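PDB 5JD6: MGS-MChE2, which probably hydrolyses carboxylic esters, as an esterase of the alpha/beta hydrolase fold recovered from lagoon sediment. Local coordinates for residues Lys192-Gly200 against Leu244-Phe254. Residues are numbered along the deposited sequence; the frame is centred on the assembly and turned at random.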
loop_
_atom_site.group_PDB
_atom_site.type_symbol
_atom_site.label_atom_id
_atom_site.label_comp_id
_atom_site.label_asym_id
_atom_site.label_seq_id
_atom_site.Cartn_x
_atom_site.Cartn_y
_atom_site.Cartn_z
ATOM N N LYS A 192 2.682 17.093 -1.820
ATOM C CA LYS A 192 2.665 17.497 -3.227
ATOM C C LYS A 192 2.636 16.357 -4.239
ATOM O O LYS A 192 2.165 16.539 -5.362
ATOM C CB LYS A 192 3.883 18.371 -3.531
ATOM C CG LYS A 192 3.828 19.761 -2.943
ATOM C CD LYS A 192 5.229 20.298 -2.706
ATOM C CE LYS A 192 5.548 21.425 -3.676
ATOM N NZ LYS A 192 7.007 21.547 -3.937
ATOM N N THR A 193 3.140 15.193 -3.840
ATOM C CA THR A 193 3.323 14.077 -4.763
ATOM C C THR A 193 2.036 13.706 -5.493
ATOM O O THR A 193 0.967 13.649 -4.883
ATOM C CB THR A 193 3.853 12.827 -4.032
ATOM O OG1 THR A 193 2.796 12.229 -3.273
ATOM C CG2 THR A 193 5.003 13.193 -3.106
ATOM N N PRO A 194 2.138 13.470 -6.811
ATOM C CA PRO A 194 1.009 13.036 -7.640
ATOM C C PRO A 194 0.387 11.754 -7.104
ATOM O O PRO A 194 1.083 10.751 -6.945
ATOM C CB PRO A 194 1.648 12.805 -9.013
ATOM C CG PRO A 194 2.862 13.670 -9.012
ATOM C CD PRO A 194 3.369 13.638 -7.603
ATOM N N THR A 195 -0.911 11.788 -6.823
ATOM C CA THR A 195 -1.568 10.660 -6.179
ATOM C C THR A 195 -2.748 10.130 -6.984
ATOM O O THR A 195 -3.609 10.890 -7.426
ATOM C CB THR A 195 -2.053 11.037 -4.768
ATOM O OG1 THR A 195 -0.936 11.463 -3.978
ATOM C CG2 THR A 195 -2.717 9.845 -4.094
ATOM N N CYS A 196 -2.775 8.816 -7.174
ATOM C CA CYS A 196 -3.893 8.161 -7.836
ATOM C C CYS A 196 -4.731 7.412 -6.810
ATOM O O CYS A 196 -4.228 6.538 -6.103
ATOM C CB CYS A 196 -3.398 7.204 -8.920
ATOM S SG CYS A 196 -4.713 6.426 -9.883
ATOM N N ILE A 197 -6.008 7.761 -6.724
ATOM C CA ILE A 197 -6.901 7.108 -5.779
ATOM C C ILE A 197 -7.953 6.287 -6.514
ATOM O O ILE A 197 -8.849 6.837 -7.151
ATOM C CB ILE A 197 -7.597 8.130 -4.862
ATOM C CG1 ILE A 197 -6.594 9.173 -4.369
ATOM C CG2 ILE A 197 -8.261 7.427 -3.693
ATOM C CD1 ILE A 197 -7.236 10.338 -3.650
ATOM N N ILE A 198 -7.825 4.967 -6.429
ATOM C CA ILE A 198 -8.784 4.053 -7.038
ATOM C C ILE A 198 -9.589 3.373 -5.938
ATOM O O ILE A 198 -9.023 2.877 -4.971
ATOM C CB ILE A 198 -8.082 2.998 -7.912
ATOM C CG1 ILE A 198 -7.201 3.683 -8.960
ATOM C CG2 ILE A 198 -9.104 2.091 -8.579
ATOM C CD1 ILE A 198 -6.400 2.725 -9.811
ATOM N N TRP A 199 -10.909 3.351 -6.073
ATOM C CA TRP A 199 -11.745 2.898 -4.967
ATOM C C TRP A 199 -12.955 2.092 -5.425
ATOM O O TRP A 199 -13.539 2.370 -6.472
ATOM C CB TRP A 199 -12.210 4.103 -4.150
ATOM C CG TRP A 199 -12.206 3.887 -2.669
ATOM C CD1 TRP A 199 -13.210 3.354 -1.914
ATOM C CD2 TRP A 199 -11.151 4.217 -1.760
ATOM N NE1 TRP A 199 -12.843 3.327 -0.590
ATOM C CE2 TRP A 199 -11.583 3.853 -0.468
ATOM C CE3 TRP A 199 -9.882 4.786 -1.911
ATOM C CZ2 TRP A 199 -10.790 4.036 0.663
ATOM C CZ3 TRP A 199 -9.096 4.966 -0.787
ATOM C CH2 TRP A 199 -9.553 4.592 0.484
ATOM N N GLY A 200 -13.327 1.093 -4.632
ATOM C CA GLY A 200 -14.570 0.378 -4.856
ATOM C C GLY A 200 -15.734 1.276 -4.487
ATOM O O GLY A 200 -15.703 1.940 -3.450
ATOM N N LEU A 244 -7.245 1.293 -15.243
ATOM C CA LEU A 244 -7.357 2.619 -14.642
ATOM C C LEU A 244 -5.990 3.150 -14.228
ATOM O O LEU A 244 -5.650 4.301 -14.502
ATOM C CB LEU A 244 -8.291 2.590 -13.429
ATOM C CG LEU A 244 -9.794 2.507 -13.698
ATOM C CD1 LEU A 244 -10.564 2.420 -12.389
ATOM C CD2 LEU A 244 -10.259 3.699 -14.515
ATOM N N LEU A 245 -5.209 2.299 -13.570
ATOM C CA LEU A 245 -3.883 2.679 -13.097
ATOM C C LEU A 245 -2.923 2.920 -14.257
ATOM O O LEU A 245 -2.133 3.866 -14.231
ATOM C CB LEU A 245 -3.320 1.604 -12.164
ATOM C CG LEU A 245 -1.918 1.866 -11.608
ATOM C CD1 LEU A 245 -1.868 3.229 -10.934
ATOM C CD2 LEU A 245 -1.504 0.769 -10.637
ATOM N N HIS A 246 -2.997 2.066 -15.273
ATOM C CA HIS A 246 -2.112 2.177 -16.427
ATOM C C HIS A 246 -2.337 3.490 -17.167
ATOM O O HIS A 246 -1.384 4.160 -17.563
ATOM C CB HIS A 246 -2.317 1.000 -17.380
ATOM C CG HIS A 246 -1.222 0.841 -18.389
ATOM N ND1 HIS A 246 -1.343 0.029 -19.495
ATOM C CD2 HIS A 246 0.016 1.384 -18.453
ATOM C CE1 HIS A 246 -0.226 0.080 -20.200
ATOM N NE2 HIS A 246 0.614 0.897 -19.590
ATOM N N GLU A 247 -3.604 3.854 -17.348
ATOM C CA GLU A 247 -3.949 5.080 -18.056
ATOM C C GLU A 247 -3.510 6.314 -17.282
ATOM O O GLU A 247 -3.140 7.328 -17.873
ATOM C CB GLU A 247 -5.453 5.141 -18.329
ATOM C CG GLU A 247 -5.857 4.536 -19.664
ATOM C CD GLU A 247 -5.168 5.205 -20.842
ATOM O OE1 GLU A 247 -4.902 6.424 -20.771
ATOM O OE2 GLU A 247 -4.891 4.509 -21.842
ATOM N N TRP A 248 -3.552 6.225 -15.958
ATOM C CA TRP A 248 -3.094 7.318 -15.115
ATOM C C TRP A 248 -1.587 7.496 -15.274
ATOM O O TRP A 248 -1.084 8.620 -15.290
ATOM C CB TRP A 248 -3.458 7.064 -13.652
ATOM C CG TRP A 248 -3.153 8.219 -12.750
ATOM C CD1 TRP A 248 -3.885 9.361 -12.605
ATOM C CD2 TRP A 248 -2.033 8.345 -11.865
ATOM N NE1 TRP A 248 -3.290 10.191 -11.685
ATOM C CE2 TRP A 248 -2.153 9.590 -11.216
ATOM C CE3 TRP A 248 -0.943 7.525 -11.558
ATOM C CZ2 TRP A 248 -1.222 10.034 -10.278
ATOM C CZ3 TRP A 248 -0.021 7.968 -10.627
ATOM C CH2 TRP A 248 -0.166 9.212 -9.999
ATOM N N PHE A 249 -0.875 6.379 -15.397
ATOM C CA PHE A 249 0.566 6.402 -15.631
ATOM C C PHE A 249 0.897 7.067 -16.965
ATOM O O PHE A 249 1.847 7.843 -17.062
ATOM C CB PHE A 249 1.144 4.982 -15.602
ATOM C CG PHE A 249 1.300 4.411 -14.218
ATOM C CD1 PHE A 249 1.289 5.236 -13.103
ATOM C CD2 PHE A 249 1.468 3.048 -14.034
ATOM C CE1 PHE A 249 1.438 4.710 -11.831
ATOM C CE2 PHE A 249 1.617 2.514 -12.765
ATOM C CZ PHE A 249 1.602 3.347 -11.661
ATOM N N LYS A 250 0.104 6.756 -17.986
ATOM C CA LYS A 250 0.324 7.284 -19.328
ATOM C C LYS A 250 0.168 8.800 -19.381
ATOM O O LYS A 250 0.929 9.488 -20.061
ATOM C CB LYS A 250 -0.643 6.632 -20.318
ATOM C CG LYS A 250 -0.431 5.140 -20.505
ATOM C CD LYS A 250 -1.614 4.505 -21.215
ATOM C CE LYS A 250 -1.421 3.008 -21.379
ATOM N NZ LYS A 250 -2.667 2.325 -21.823
ATOM N N GLU A 251 -0.823 9.312 -18.657
ATOM C CA GLU A 251 -1.103 10.744 -18.642
ATOM C C GLU A 251 0.026 11.558 -18.024
ATOM O O GLU A 251 0.219 12.722 -18.368
ATOM C CB GLU A 251 -2.393 11.026 -17.876
ATOM C CG GLU A 251 -3.637 10.444 -18.501
ATOM C CD GLU A 251 -4.870 10.721 -17.672
ATOM O OE1 GLU A 251 -4.813 11.602 -16.789
ATOM O OE2 GLU A 251 -5.896 10.054 -17.900
ATOM N N ARG A 252 0.766 10.942 -17.110
ATOM C CA ARG A 252 1.747 11.674 -16.319
ATOM C C ARG A 252 3.183 11.242 -16.574
ATOM O O ARG A 252 4.108 11.805 -15.988
ATOM C CB ARG A 252 1.432 11.516 -14.832
ATOM C CG ARG A 252 0.183 12.247 -14.385
ATOM C CD ARG A 252 -0.031 12.077 -12.897
ATOM N NE ARG A 252 -1.044 12.988 -12.378
ATOM C CZ ARG A 252 -0.776 14.187 -11.872
ATOM N NH1 ARG A 252 0.478 14.621 -11.822
ATOM N NH2 ARG A 252 -1.758 14.952 -11.417
ATOM N N ASP A 253 3.361 10.251 -17.444
ATOM C CA ASP A 253 4.667 9.638 -17.681
ATOM C C ASP A 253 5.241 9.084 -16.378
ATOM O O ASP A 253 6.173 9.651 -15.805
ATOM C CB ASP A 253 5.640 10.640 -18.316
ATOM C CG ASP A 253 6.989 10.022 -18.656
ATOM O OD1 ASP A 253 7.164 8.799 -18.470
ATOM O OD2 ASP A 253 7.884 10.767 -19.107
ATOM N N PHE A 254 4.678 7.970 -15.924
ATOM C CA PHE A 254 5.163 7.288 -14.730
ATOM C C PHE A 254 5.514 5.836 -15.037
ATOM O O PHE A 254 5.370 5.379 -16.171
ATOM C CB PHE A 254 4.120 7.354 -13.612
ATOM C CG PHE A 254 4.021 8.698 -12.951
ATOM C CD1 PHE A 254 5.100 9.564 -12.947
ATOM C CD2 PHE A 254 2.851 9.093 -12.328
ATOM C CE1 PHE A 254 5.013 10.801 -12.339
ATOM C CE2 PHE A 254 2.758 10.329 -11.716
ATOM C CZ PHE A 254 3.841 11.183 -11.722
#
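Cys196 lies over the indole of Trp248, and this sulfur-aromatic and CH-pi pairing is the centre of the contact. With SG anti to the backbone N (chi1 -176°), the thiol of Cys196 reaches over the five-membered ring of Trp248, SG 3.9 Å from that centroid. Cys196 CB sits above the six-membered ring of Trp248, 3.4 Å from its centroid and 12° off the normal. The opposite indole face is covered, toward its rim, by CD of Arg252, one helical turn on, so the ring is sandwiched between strand and arginine chain. At the ring edge, near the plane, Trp248 CH2 lies 3.6 Å from Pro194 O. Trp248 NE1 is hydrogen-bonded to OD2 of Asp222, which is likely to restrain the rotation of the buried indole. A leucine in place of Trp248 would probably leave the Asp222 carboxylate without this N-H donor and deprive the thiol of its aromatic face.

Apolar contacts extend the seam both ways. Toward the chain terminus, Pro194 CG meets the edge of the Phe254 ring at CZ (3.8 Å), the two side chains roughly perpendicular, and Pro194 CB lies over one face of the Arg252 guanidinium, 3.5 Å from NH1. That guanidinium is anchored by a salt bridge to Asp220. At the other end, Ile198 CD1 rests against CB of Leu245 (4.0 Å) and CB of Leu244 (4.1 Å).

Segment 244-252, the end of helix 238-252, runs nearly antiparallel to strand 195-200 (162°), the axes 9.8 Å apart at closest approach, and packs on one face of the central alpha/beta hydrolase sheet. Leu245, Trp248 and Phe254 also touch strand 108-113, and Leu244 reaches Ile226 of edge strand 221-226, while Ile197 and Trp199 touch helix 208-217 on the other face of the sheet.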